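Local structure of hemoglobin-like protein (Methylacidiphilum infernorum, 4NK2) at residues 75-80 against 134-139; 126-131 against 169-174. The protein binds haem and is probably an oxygen-binding, possibly oxygen-carrying, truncated haemoglobin of group II. All blocks are in the same frame, centred on the assembly; numbering follows the deposited sequence.

Contact 1. Residues 75-80 against 134-139. With HEM (protoporphyrin IX containing Fe), chain C.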
ATOM      1  N   MET A  75     -14.930 -12.248 -13.580  1.00 33.99           N
ATOM      2  CA  MET A  75     -16.208 -11.557 -13.652  1.00 41.21           C
ATOM      3  C   MET A  75     -17.246 -12.198 -12.739  1.00 44.22           C
ATOM      4  O   MET A  75     -18.198 -11.559 -12.345  1.00 43.10           O
ATOM      5  CB  MET A  75     -16.734 -11.477 -15.088  1.00 38.55           C
ATOM      6  CG  MET A  75     -15.904 -10.664 -16.079  1.00 36.27           C
ATOM      7  SD  MET A  75     -15.485  -8.962 -15.653  1.00 55.22           S
ATOM      8  CE  MET A  75     -17.078  -8.212 -15.498  1.00 48.53           C
ATOM      9  N   LYS A  76     -17.046 -13.455 -12.390  1.00 34.57           N
ATOM     10  CA  LYS A  76     -17.958 -14.158 -11.516  1.00 39.31           C
ATOM     11  C   LYS A  76     -17.502 -14.132 -10.075  1.00 37.52           C
ATOM     12  O   LYS A  76     -18.114 -14.747  -9.226  1.00 40.25           O
ATOM     13  CB  LYS A  76     -18.090 -15.612 -11.962  1.00 43.49           C
ATOM     14  CG  LYS A  76     -18.968 -15.803 -13.159  1.00 48.63           C
ATOM     15  CD  LYS A  76     -18.521 -16.970 -13.980  1.00 56.91           C
ATOM     16  CE  LYS A  76     -17.939 -18.059 -13.107  1.00 59.66           C
ATOM     17  NZ  LYS A  76     -17.830 -19.343 -13.839  1.00 68.91           N
ATOM     18  N   SER A  77     -16.420 -13.420  -9.807  1.00 33.84           N
ATOM     19  CA  SER A  77     -15.786 -13.430  -8.483  1.00 33.73           C
ATOM     20  C   SER A  77     -16.108 -12.183  -7.677  1.00 39.10           C
ATOM     21  O   SER A  77     -16.688 -11.232  -8.200  1.00 32.78           O
ATOM     22  CB  SER A  77     -14.270 -13.505  -8.633  1.00 36.53           C
ATOM     23  OG  SER A  77     -13.760 -12.221  -8.952  1.00 33.69           O
ATOM     24  N   LYS A  78     -15.679 -12.168  -6.425  1.00 37.85           N
ATOM     25  CA  LYS A  78     -15.927 -11.047  -5.536  1.00 39.60           C
ATOM     26  C   LYS A  78     -15.133  -9.786  -5.855  1.00 37.56           C
ATOM     27  O   LYS A  78     -15.340  -8.771  -5.232  1.00 36.68           O
ATOM     28  CB  LYS A  78     -15.676 -11.449  -4.090  1.00 42.60           C
ATOM     29  CG  LYS A  78     -16.781 -12.260  -3.459  1.00 48.58           C
ATOM     30  CD  LYS A  78     -16.264 -12.989  -2.241  1.00 59.55           C
ATOM     31  CE  LYS A  78     -17.390 -13.506  -1.369  1.00 70.33           C
ATOM     32  NZ  LYS A  78     -18.381 -14.318  -2.123  1.00 67.85           N
ATOM     33  N   ILE A  79     -14.229  -9.843  -6.820  1.00 32.83           N
ATOM     34  CA  ILE A  79     -13.583  -8.607  -7.288  1.00 33.62           C
ATOM     35  C   ILE A  79     -14.075  -8.198  -8.673  1.00 34.45           C
ATOM     36  O   ILE A  79     -13.413  -7.420  -9.377  1.00 32.47           O
ATOM     37  CB  ILE A  79     -12.039  -8.688  -7.287  1.00 34.86           C
ATOM     38  CG1 ILE A  79     -11.555  -9.883  -8.123  1.00 34.27           C
ATOM     39  CG2 ILE A  79     -11.512  -8.750  -5.858  1.00 35.64           C
ATOM     40  CD1 ILE A  79     -10.037  -9.904  -8.350  1.00 33.23           C
ATOM     41  N   HIS A  80     -15.234  -8.711  -9.067  1.00 31.48           N
ATOM     42  CA  HIS A  80     -15.841  -8.366 -10.347  1.00 33.00           C
ATOM     43  C   HIS A  80     -15.990  -6.864 -10.543  1.00 31.11           C
ATOM     44  O   HIS A  80     -15.862  -6.357 -11.635  1.00 30.69           O
ATOM     45  CB  HIS A  80     -17.202  -9.032 -10.496  1.00 32.78           C
ATOM     46  CG  HIS A  80     -18.263  -8.460  -9.609  1.00 45.34           C
ATOM     47  ND1 HIS A  80     -19.191  -7.547 -10.053  1.00 48.99           N
ATOM     48  CD2 HIS A  80     -18.558  -8.690  -8.308  1.00 42.39           C
ATOM     49  CE1 HIS A  80     -20.005  -7.232  -9.062  1.00 46.51           C
ATOM     50  NE2 HIS A  80     -19.642  -7.913  -7.993  1.00 42.93           N
ATOM     51  N   ARG A 134      -5.666 -10.044  -4.527  1.00 31.80           N
ATOM     52  CA  ARG A 134      -4.657 -10.915  -5.126  1.00 30.61           C
ATOM     53  C   ARG A 134      -5.004 -12.384  -4.914  1.00 32.78           C
ATOM     54  O   ARG A 134      -4.838 -13.197  -5.831  1.00 30.02           O
ATOM     55  CB  ARG A 134      -3.256 -10.638  -4.565  1.00 29.25           C
ATOM     56  CG  ARG A 134      -2.316 -11.840  -4.752  1.00 29.77           C
ATOM     57  CD  ARG A 134      -0.883 -11.549  -4.300  1.00 31.88           C
ATOM     58  NE  ARG A 134      -0.034 -12.729  -4.426  1.00 28.45           N
ATOM     59  CZ  ARG A 134       0.165 -13.627  -3.461  1.00 33.75           C
ATOM     60  NH1 ARG A 134      -0.405 -13.476  -2.270  1.00 28.64           N
ATOM     61  NH2 ARG A 134       0.952 -14.675  -3.684  1.00 29.52           N
ATOM     62  N   GLU A 135      -5.492 -12.731  -3.725  1.00 29.49           N
ATOM     63  CA  GLU A 135      -5.841 -14.128  -3.448  1.00 36.72           C
ATOM     64  C   GLU A 135      -6.948 -14.593  -4.374  1.00 38.12           C
ATOM     65  O   GLU A 135      -6.885 -15.692  -4.932  1.00 32.07           O
ATOM     66  CB  GLU A 135      -6.268 -14.317  -1.988  1.00 36.00           C
ATOM     67  CG  GLU A 135      -5.154 -14.059  -0.988  1.00 37.44           C
ATOM     68  CD  GLU A 135      -5.497 -14.569   0.404  1.00 47.72           C
ATOM     69  OE1 GLU A 135      -6.445 -15.378   0.538  1.00 50.95           O
ATOM     70  OE2 GLU A 135      -4.806 -14.165   1.362  1.00 41.85           O
ATOM     71  N   ILE A 136      -7.962 -13.751  -4.541  1.00 29.92           N
ATOM     72  CA  ILE A 136      -9.083 -14.079  -5.423  1.00 32.19           C
ATOM     73  C   ILE A 136      -8.639 -14.145  -6.890  1.00 31.29           C
ATOM     74  O   ILE A 136      -9.027 -15.054  -7.617  1.00 35.07           O
ATOM     75  CB  ILE A 136     -10.245 -13.072  -5.262  1.00 33.39           C
ATOM     76  CG1 ILE A 136     -10.913 -13.229  -3.886  1.00 34.73           C
ATOM     77  CG2 ILE A 136     -11.268 -13.255  -6.377  1.00 31.95           C
ATOM     78  CD1 ILE A 136     -11.897 -12.078  -3.572  1.00 37.72           C
ATOM     79  N   TRP A 137      -7.822 -13.190  -7.327  1.00 27.99           N
ATOM     80  CA  TRP A 137      -7.277 -13.210  -8.688  1.00 27.42           C
ATOM     81  C   TRP A 137      -6.516 -14.521  -8.926  1.00 29.37           C
ATOM     82  O   TRP A 137      -6.653 -15.149  -9.979  1.00 28.13           O
ATOM     83  CB  TRP A 137      -6.361 -11.996  -8.869  1.00 28.74           C
ATOM     84  CG  TRP A 137      -5.736 -11.757 -10.242  1.00 27.99           C
ATOM     85  CD1 TRP A 137      -6.185 -10.902 -11.217  1.00 29.74           C
ATOM     86  CD2 TRP A 137      -4.502 -12.304 -10.733  1.00 28.16           C
ATOM     87  NE1 TRP A 137      -5.323 -10.909 -12.292  1.00 27.19           N
ATOM     88  CE2 TRP A 137      -4.283 -11.763 -12.021  1.00 30.19           C
ATOM     89  CE3 TRP A 137      -3.574 -13.217 -10.215  1.00 27.42           C
ATOM     90  CZ2 TRP A 137      -3.174 -12.104 -12.797  1.00 28.19           C
ATOM     91  CZ3 TRP A 137      -2.465 -13.550 -10.982  1.00 26.55           C
ATOM     92  CH2 TRP A 137      -2.280 -13.001 -12.263  1.00 29.11           C
ATOM     93  N   LEU A 138      -5.728 -14.942  -7.941  1.00 28.38           N
ATOM     94  CA  LEU A 138      -4.997 -16.214  -8.029  1.00 31.56           C
ATOM     95  C   LEU A 138      -5.905 -17.443  -8.058  1.00 30.88           C
ATOM     96  O   LEU A 138      -5.661 -18.383  -8.827  1.00 35.55           O
ATOM     97  CB  LEU A 138      -3.991 -16.333  -6.873  1.00 30.11           C
ATOM     98  CG  LEU A 138      -2.695 -15.535  -7.052  1.00 31.13           C
ATOM     99  CD1 LEU A 138      -1.795 -15.660  -5.835  1.00 29.31           C
ATOM    100  CD2 LEU A 138      -1.938 -16.014  -8.308  1.00 29.64           C
ATOM    101  N   ALA A 139      -6.941 -17.471  -7.223  1.00 31.51           N
ATOM    102  CA  ALA A 139      -7.822 -18.644  -7.204  1.00 35.20           C
ATOM    103  C   ALA A 139      -8.559 -18.762  -8.522  1.00 34.48           C
ATOM    104  O   ALA A 139      -8.837 -19.870  -8.998  1.00 31.12           O
ATOM    105  CB  ALA A 139      -8.803 -18.565  -6.057  1.00 34.47           C
TER
HETATM  106  CHA HEM C 700      -4.622  -4.746 -16.245  1.00 33.61           C
HETATM  107  CHB HEM C 700      -6.505  -6.402 -12.109  1.00 31.63           C
HETATM  108  CHC HEM C 700      -2.384  -8.871 -11.261  1.00 29.15           C
HETATM  109  CHD HEM C 700      -1.580  -8.547 -16.059  1.00 31.96           C
HETATM  110  C1A HEM C 700      -5.468  -4.885 -15.172  1.00 35.75           C
HETATM  111  C2A HEM C 700      -6.669  -4.103 -14.890  1.00 31.36           C
HETATM  112  C3A HEM C 700      -7.177  -4.581 -13.735  1.00 34.76           C
HETATM  113  C4A HEM C 700      -6.322  -5.660 -13.257  1.00 33.80           C
HETATM  114  CMA HEM C 700      -8.455  -4.119 -12.998  1.00 33.45           C
HETATM  115  CAA HEM C 700      -7.225  -2.941 -15.765  1.00 36.72           C
HETATM  116  CBA HEM C 700      -6.698  -1.622 -15.163  1.00 39.48           C
HETATM  117  CGA HEM C 700      -7.089  -0.341 -15.895  1.00 43.92           C
HETATM  118  O1A HEM C 700      -7.491   0.647 -15.216  1.00 45.26           O
HETATM  119  O2A HEM C 700      -6.999  -0.262 -17.150  1.00 46.75           O
HETATM  120  C1B HEM C 700      -5.537  -7.140 -11.446  1.00 33.86           C
HETATM  121  C2B HEM C 700      -5.581  -7.612 -10.071  1.00 31.07           C
HETATM  122  C3B HEM C 700      -4.445  -8.294  -9.834  1.00 32.51           C
HETATM  123  C4B HEM C 700      -3.631  -8.289 -11.045  1.00 31.77           C
HETATM  124  CMB HEM C 700      -6.725  -7.401  -9.057  1.00 28.24           C
HETATM  125  CAB HEM C 700      -4.092  -8.959  -8.490  1.00 29.08           C
HETATM  126  CBB HEM C 700      -2.831  -9.342  -8.253  1.00 32.62           C
HETATM  127  C1C HEM C 700      -1.811  -9.055 -12.506  1.00 27.99           C
HETATM  128  C2C HEM C 700      -0.650  -9.867 -12.844  1.00 30.36           C
HETATM  129  C3C HEM C 700      -0.433  -9.762 -14.170  1.00 32.92           C
HETATM  130  C4C HEM C 700      -1.452  -8.893 -14.728  1.00 31.62           C
HETATM  131  CMC HEM C 700       0.195 -10.681 -11.839  1.00 27.09           C
HETATM  132  CAC HEM C 700       0.667 -10.444 -15.016  1.00 35.17           C
HETATM  133  CBC HEM C 700       1.319 -11.529 -14.575  1.00 38.77           C
HETATM  134  C1D HEM C 700      -2.210  -7.426 -16.547  1.00 30.51           C
HETATM  135  C2D HEM C 700      -1.952  -6.772 -17.821  1.00 29.49           C
HETATM  136  C3D HEM C 700      -2.917  -5.598 -17.868  1.00 33.40           C
HETATM  137  C4D HEM C 700      -3.651  -5.642 -16.624  1.00 33.42           C
HETATM  138  CMD HEM C 700      -0.944  -7.167 -18.929  1.00 29.08           C
HETATM  139  CAD HEM C 700      -3.045  -4.556 -19.002  1.00 33.14           C
HETATM  140  CBD HEM C 700      -1.951  -3.510 -18.768  1.00 31.59           C
HETATM  141  CGD HEM C 700      -2.066  -2.480 -19.870  1.00 36.24           C
HETATM  142  O1D HEM C 700      -3.038  -1.688 -19.842  1.00 37.48           O
HETATM  143  O2D HEM C 700      -1.193  -2.465 -20.778  1.00 33.73           O
HETATM  144  NA  HEM C 700      -5.296  -5.816 -14.165  1.00 31.18           N
HETATM  145  NB  HEM C 700      -4.340  -7.579 -11.991  1.00 27.97           N
HETATM  146  NC  HEM C 700      -2.263  -8.489 -13.691  1.00 31.53           N
HETATM  147  ND  HEM C 700      -3.208  -6.731 -15.882  1.00 31.06           N
HETATM  148 FE   HEM C 700      -3.710  -7.102 -13.891  1.00 30.91          FE
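Ile-136 carries most of this contact. It points from helix 131-147 into the loop 75-80 and meets Ile-79 tip to tip, the closest carbons being Ile-79 CG1 and Ile-136 CG2 at 3.8 Å. Both branches of Ile-136 are used: CG2, anti to its backbone N, also lies 3.7 Å from Ser-77 OG, while CD1 reaches out to Lys-78 CB at 3.9 Å. Ile-79 holds CG1 in the crowded position between N and C (chi1 56°), and from there CD1 runs on to Trp-137 CB, 4.3 Å away.

The closest packing is that of the Trp-137 indole on the haem. It lays one face over the porphyrin, with NE1 3.4 Å from HEM C4B and CZ2 3.4 Å from HEM C1C; close approach at both ends of the ring shows that it lies nearly flat. This agrees with the helix G tryptophan that group II truncated haemoglobins carry on the distal side. The other end of the contact is loose: beyond CB, the chain of Lys-78 leads away and is exposed.

Ser-77 OG finds its partners on its own side, accepting from Ile-79 N at 3.2 Å (155° at the hydrogen), an ST turn, and bonding to Leu-74 O at the end of helix 53-75. Loop and helix 131-147 therefore meet through apolar fit.

Contact 2. Residues 126-131 against 169-174. With HEM (protoporphyrin IX containing Fe), chain C.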
ATOM      1  N   SER A 126      -3.514   2.070 -11.161  1.00 31.55           N
ATOM      2  CA  SER A 126      -4.825   2.546 -11.628  1.00 34.62           C
ATOM      3  C   SER A 126      -6.008   1.757 -11.052  1.00 35.86           C
ATOM      4  O   SER A 126      -7.165   2.033 -11.383  1.00 34.53           O
ATOM      5  CB  SER A 126      -4.884   2.477 -13.159  1.00 37.26           C
ATOM      6  OG  SER A 126      -3.818   3.201 -13.750  1.00 52.22           O
ATOM      7  N   VAL A 127      -5.727   0.773 -10.217  1.00 32.74           N
ATOM      8  CA  VAL A 127      -6.776  -0.028  -9.614  1.00 31.03           C
ATOM      9  C   VAL A 127      -6.381  -0.421  -8.208  1.00 29.48           C
ATOM     10  O   VAL A 127      -5.247  -0.749  -7.954  1.00 32.79           O
ATOM     11  CB  VAL A 127      -7.122  -1.259 -10.473  1.00 38.56           C
ATOM     12  CG1 VAL A 127      -5.902  -2.020 -10.829  1.00 37.81           C
ATOM     13  CG2 VAL A 127      -8.106  -2.144  -9.778  1.00 39.11           C
ATOM     14  N   THR A 128      -7.319  -0.365  -7.284  1.00 28.23           N
ATOM     15  CA  THR A 128      -6.990  -0.618  -5.883  1.00 28.80           C
ATOM     16  C   THR A 128      -6.903  -2.126  -5.670  1.00 31.65           C
ATOM     17  O   THR A 128      -7.880  -2.847  -5.858  1.00 34.43           O
ATOM     18  CB  THR A 128      -8.046  -0.004  -4.946  1.00 35.48           C
ATOM     19  OG1 THR A 128      -8.272   1.351  -5.342  1.00 37.43           O
ATOM     20  CG2 THR A 128      -7.573  -0.020  -3.503  1.00 35.81           C
ATOM     21  N   ILE A 129      -5.730  -2.606  -5.288  1.00 30.09           N
ATOM     22  CA  ILE A 129      -5.536  -4.050  -5.159  1.00 28.38           C
ATOM     23  C   ILE A 129      -5.025  -4.341  -3.762  1.00 27.51           C
ATOM     24  O   ILE A 129      -3.881  -3.990  -3.435  1.00 29.09           O
ATOM     25  CB  ILE A 129      -4.515  -4.571  -6.190  1.00 23.85           C
ATOM     26  CG1 ILE A 129      -5.034  -4.337  -7.621  1.00 26.59           C
ATOM     27  CG2 ILE A 129      -4.229  -6.093  -5.934  1.00 27.13           C
ATOM     28  CD1 ILE A 129      -3.983  -4.519  -8.727  1.00 29.35           C
ATOM     29  N   ASP A 130      -5.844  -4.960  -2.928  1.00 28.29           N
ATOM     30  CA  ASP A 130      -5.409  -5.371  -1.605  1.00 29.78           C
ATOM     31  C   ASP A 130      -5.044  -6.847  -1.564  1.00 33.55           C
ATOM     32  O   ASP A 130      -5.074  -7.503  -2.581  1.00 30.56           O
ATOM     33  CB  ASP A 130      -6.442  -5.021  -0.536  1.00 36.53           C
ATOM     34  CG  ASP A 130      -7.750  -5.745  -0.713  1.00 41.18           C
ATOM     35  OD1 ASP A 130      -7.815  -6.721  -1.460  1.00 32.07           O
ATOM     36  OD2 ASP A 130      -8.724  -5.329  -0.082  1.00 35.85           O
ATOM     37  N   GLU A 131      -4.702  -7.356  -0.388  1.00 30.90           N
ATOM     38  CA  GLU A 131      -4.184  -8.712  -0.257  1.00 33.98           C
ATOM     39  C   GLU A 131      -5.216  -9.736  -0.710  1.00 35.90           C
ATOM     40  O   GLU A 131      -4.890 -10.666  -1.450  1.00 32.18           O
ATOM     41  CB  GLU A 131      -3.736  -8.985   1.180  1.00 32.22           C
ATOM     42  CG  GLU A 131      -2.707  -7.991   1.703  1.00 35.55           C
ATOM     43  CD  GLU A 131      -3.356  -6.748   2.302  1.00 38.70           C
ATOM     44  OE1 GLU A 131      -4.585  -6.550   2.128  1.00 35.02           O
ATOM     45  OE2 GLU A 131      -2.631  -5.972   2.965  1.00 38.38           O
ATOM     46  N   MET A 169       1.849  -6.447  -7.400  1.00 28.34           N
ATOM     47  CA  MET A 169       0.732  -5.607  -7.849  1.00 29.21           C
ATOM     48  C   MET A 169      -0.032  -5.014  -6.662  1.00 28.50           C
ATOM     49  O   MET A 169      -0.813  -4.069  -6.825  1.00 30.82           O
ATOM     50  CB  MET A 169      -0.218  -6.414  -8.721  1.00 28.46           C
ATOM     51  CG  MET A 169       0.489  -7.143  -9.871  1.00 27.13           C
ATOM     52  SD  MET A 169       1.504  -5.992 -10.823  1.00 31.89           S
ATOM     53  CE  MET A 169       2.796  -7.173 -11.183  1.00 35.35           C
ATOM     54  N   ILE A 170       0.175  -5.578  -5.471  1.00 30.12           N
ATOM     55  CA  ILE A 170      -0.610  -5.164  -4.302  1.00 29.05           C
ATOM     56  C   ILE A 170      -0.248  -3.722  -3.949  1.00 29.34           C
ATOM     57  O   ILE A 170       0.925  -3.409  -3.697  1.00 27.02           O
ATOM     58  CB  ILE A 170      -0.343  -6.045  -3.061  1.00 32.13           C
ATOM     59  CG1 ILE A 170      -0.842  -7.480  -3.297  1.00 35.76           C
ATOM     60  CG2 ILE A 170      -1.030  -5.436  -1.834  1.00 37.04           C
ATOM     61  CD1 ILE A 170      -0.490  -8.439  -2.162  1.00 30.36           C
ATOM     62  N   ASN A 171      -1.245  -2.850  -3.934  1.00 28.51           N
ATOM     63  CA  ASN A 171      -0.989  -1.436  -3.654  1.00 29.79           C
ATOM     64  C   ASN A 171      -1.844  -0.865  -2.524  1.00 35.21           C
ATOM     65  O   ASN A 171      -1.710   0.317  -2.155  1.00 33.99           O
ATOM     66  CB  ASN A 171      -1.142  -0.605  -4.930  1.00 25.62           C
ATOM     67  CG  ASN A 171      -2.508  -0.751  -5.559  1.00 29.15           C
ATOM     68  OD1 ASN A 171      -3.524  -0.803  -4.852  1.00 31.59           O
ATOM     69  ND2 ASN A 171      -2.550  -0.823  -6.894  1.00 27.67           N
ATOM     70  N   ARG A 172      -2.710  -1.707  -1.964  1.00 34.63           N
ATOM     71  CA  ARG A 172      -3.499  -1.330  -0.788  1.00 33.36           C
ATOM     72  C   ARG A 172      -3.238  -2.346   0.312  1.00 35.29           C
ATOM     73  O   ARG A 172      -3.520  -3.547   0.152  1.00 36.73           O
ATOM     74  CB  ARG A 172      -4.985  -1.294  -1.128  1.00 32.29           C
ATOM     75  CG  ARG A 172      -5.904  -0.977   0.073  1.00 38.63           C
ATOM     76  CD  ARG A 172      -5.686   0.448   0.597  1.00 39.98           C
ATOM     77  NE  ARG A 172      -6.861   1.004   1.276  1.00 31.35           N
ATOM     78  CZ  ARG A 172      -7.059   0.972   2.591  1.00 36.38           C
ATOM     79  NH1 ARG A 172      -6.159   0.405   3.395  1.00 30.65           N
ATOM     80  NH2 ARG A 172      -8.154   1.520   3.102  1.00 40.16           N
ATOM     81  N   ARG A 173      -2.673  -1.888   1.423  1.00 33.12           N
ATOM     82  CA  ARG A 173      -2.392  -2.796   2.538  1.00 30.61           C
ATOM     83  C   ARG A 173      -3.502  -2.680   3.579  1.00 40.70           C
ATOM     84  O   ARG A 173      -4.015  -1.582   3.824  1.00 34.80           O
ATOM     85  CB  ARG A 173      -1.019  -2.497   3.138  1.00 29.30           C
ATOM     86  CG  ARG A 173       0.122  -2.951   2.256  1.00 34.04           C
ATOM     87  CD  ARG A 173       0.225  -4.486   2.314  1.00 33.54           C
ATOM     88  NE  ARG A 173       1.073  -4.915   3.426  1.00 36.75           N
ATOM     89  CZ  ARG A 173       0.961  -6.083   4.054  1.00 40.02           C
ATOM     90  NH1 ARG A 173       0.009  -6.947   3.709  1.00 32.86           N
ATOM     91  NH2 ARG A 173       1.795  -6.378   5.042  1.00 38.08           N
ATOM     92  N   THR A 174      -3.898  -3.813   4.162  1.00 38.21           N
ATOM     93  CA  THR A 174      -5.029  -3.833   5.094  1.00 39.08           C
ATOM     94  C   THR A 174      -4.711  -4.676   6.314  1.00 38.66           C
ATOM     95  O   THR A 174      -5.580  -4.867   7.174  1.00 38.28           O
ATOM     96  CB  THR A 174      -6.310  -4.418   4.454  1.00 39.50           C
ATOM     97  OG1 THR A 174      -6.099  -5.808   4.155  1.00 39.74           O
ATOM     98  CG2 THR A 174      -6.682  -3.660   3.188  1.00 36.08           C
TER
HETATM   99  CHA HEM C 700      -4.622  -4.746 -16.245  1.00 33.61           C
HETATM  100  CHB HEM C 700      -6.505  -6.402 -12.109  1.00 31.63           C
HETATM  101  CHC HEM C 700      -2.384  -8.871 -11.261  1.00 29.15           C
HETATM  102  CHD HEM C 700      -1.580  -8.547 -16.059  1.00 31.96           C
HETATM  103  C1A HEM C 700      -5.468  -4.885 -15.172  1.00 35.75           C
HETATM  104  C2A HEM C 700      -6.669  -4.103 -14.890  1.00 31.36           C
HETATM  105  C3A HEM C 700      -7.177  -4.581 -13.735  1.00 34.76           C
HETATM  106  C4A HEM C 700      -6.322  -5.660 -13.257  1.00 33.80           C
HETATM  107  CMA HEM C 700      -8.455  -4.119 -12.998  1.00 33.45           C
HETATM  108  CAA HEM C 700      -7.225  -2.941 -15.765  1.00 36.72           C
HETATM  109  CBA HEM C 700      -6.698  -1.622 -15.163  1.00 39.48           C
HETATM  110  CGA HEM C 700      -7.089  -0.341 -15.895  1.00 43.92           C
HETATM  111  O1A HEM C 700      -7.491   0.647 -15.216  1.00 45.26           O
HETATM  112  O2A HEM C 700      -6.999  -0.262 -17.150  1.00 46.75           O
HETATM  113  C1B HEM C 700      -5.537  -7.140 -11.446  1.00 33.86           C
HETATM  114  C2B HEM C 700      -5.581  -7.612 -10.071  1.00 31.07           C
HETATM  115  C3B HEM C 700      -4.445  -8.294  -9.834  1.00 32.51           C
HETATM  116  C4B HEM C 700      -3.631  -8.289 -11.045  1.00 31.77           C
HETATM  117  CMB HEM C 700      -6.725  -7.401  -9.057  1.00 28.24           C
HETATM  118  CAB HEM C 700      -4.092  -8.959  -8.490  1.00 29.08           C
HETATM  119  CBB HEM C 700      -2.831  -9.342  -8.253  1.00 32.62           C
HETATM  120  C1C HEM C 700      -1.811  -9.055 -12.506  1.00 27.99           C
HETATM  121  C2C HEM C 700      -0.650  -9.867 -12.844  1.00 30.36           C
HETATM  122  C3C HEM C 700      -0.433  -9.762 -14.170  1.00 32.92           C
HETATM  123  C4C HEM C 700      -1.452  -8.893 -14.728  1.00 31.62           C
HETATM  124  CMC HEM C 700       0.195 -10.681 -11.839  1.00 27.09           C
HETATM  125  CAC HEM C 700       0.667 -10.444 -15.016  1.00 35.17           C
HETATM  126  CBC HEM C 700       1.319 -11.529 -14.575  1.00 38.77           C
HETATM  127  C1D HEM C 700      -2.210  -7.426 -16.547  1.00 30.51           C
HETATM  128  C2D HEM C 700      -1.952  -6.772 -17.821  1.00 29.49           C
HETATM  129  C3D HEM C 700      -2.917  -5.598 -17.868  1.00 33.40           C
HETATM  130  C4D HEM C 700      -3.651  -5.642 -16.624  1.00 33.42           C
HETATM  131  CMD HEM C 700      -0.944  -7.167 -18.929  1.00 29.08           C
HETATM  132  CAD HEM C 700      -3.045  -4.556 -19.002  1.00 33.14           C
HETATM  133  CBD HEM C 700      -1.951  -3.510 -18.768  1.00 31.59           C
HETATM  134  CGD HEM C 700      -2.066  -2.480 -19.870  1.00 36.24           C
HETATM  135  O1D HEM C 700      -3.038  -1.688 -19.842  1.00 37.48           O
HETATM  136  O2D HEM C 700      -1.193  -2.465 -20.778  1.00 33.73           O
HETATM  137  NA  HEM C 700      -5.296  -5.816 -14.165  1.00 31.18           N
HETATM  138  NB  HEM C 700      -4.340  -7.579 -11.991  1.00 27.97           N
HETATM  139  NC  HEM C 700      -2.263  -8.489 -13.691  1.00 31.53           N
HETATM  140  ND  HEM C 700      -3.208  -6.731 -15.882  1.00 31.06           N
HETATM  141 FE   HEM C 700      -3.710  -7.102 -13.891  1.00 30.91          FE
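The flat amide of Asn-171 and the guanidinium of Arg-173 meet 126-131 in different ways. In the amide, ND2 donates to Val-127 O at 2.9 Å, with that oxygen only 7° out of the amide plane. The carbonyl end is met from above instead: Ile-129 N approaches Asn-171 OD1 at 2.9 Å, 33° out of the carbonyl plane. For Arg-173, Glu-131 CG lies in plane at the guanidinium edge. The carboxylate and guanidinium planes stand 62° apart, and in the salt bridge NH1 meets the anti lone pair of Glu-131 OE2 at 2.9 Å, with that oxygen tilted out of the guanidinium plane.

The syn lone pair of OE2 takes Thr-174 N at 2.8 Å, and Thr-174 OG1 donates to Glu-131 OE1 at 2.6 Å. A bend at chi2 folds the Glu-131 chain back to this place, where three donors grip its two oxygens and probably keep it ionised. Arg-173 has a second acid, Asp-41, and also bonds Glu-177 O.

Asn-171 thus bridges two backbone positions of the loop that leads into helix 131-147, whose N-cap is Asp-130, bonded through OD1 to Ala-133 N. In this globin the same loop follows the haem-ligating His-124: Ile-129 CD1 touches HEM C2B at 3.7 Å, and Met-169 CG lies 3.6 Å from HEM CHC on the same porphyrin face.

Ile-129 O accepts from the backbone N of both Asn-171 and Arg-172. Arg-172 O, buried and without a hydrogen-bond partner in the model, receives a CA-H contact from Asp-130 CA at 3.2 Å. The guanidinium of Arg-172 leads away to Phe-125 O and Thr-128 OG1 of the second subunit.

Overall arrangement
The segments alternate along the chain, in the order 75-80, 126-131, 134-139, 169-174, so contact 2 starts before contact 1 has closed. Helix 131-147 joins them: 126-131 runs into its first residue and 134-139 follows within it. The centres are 13 Å apart, and the contacts touch where Arg-134 CD packs on Ile-170 CD1 at 3.8 Å. Both reach the haem, but from opposite faces: contact 1 brings Trp-137 over one, while contact 2 brings Ile-129 and Met-169 to the other, beside the axial His-124. One helix and the loop before it thus help enclose the cofactor from both sides, and contact 2 also adjoins the second subunit.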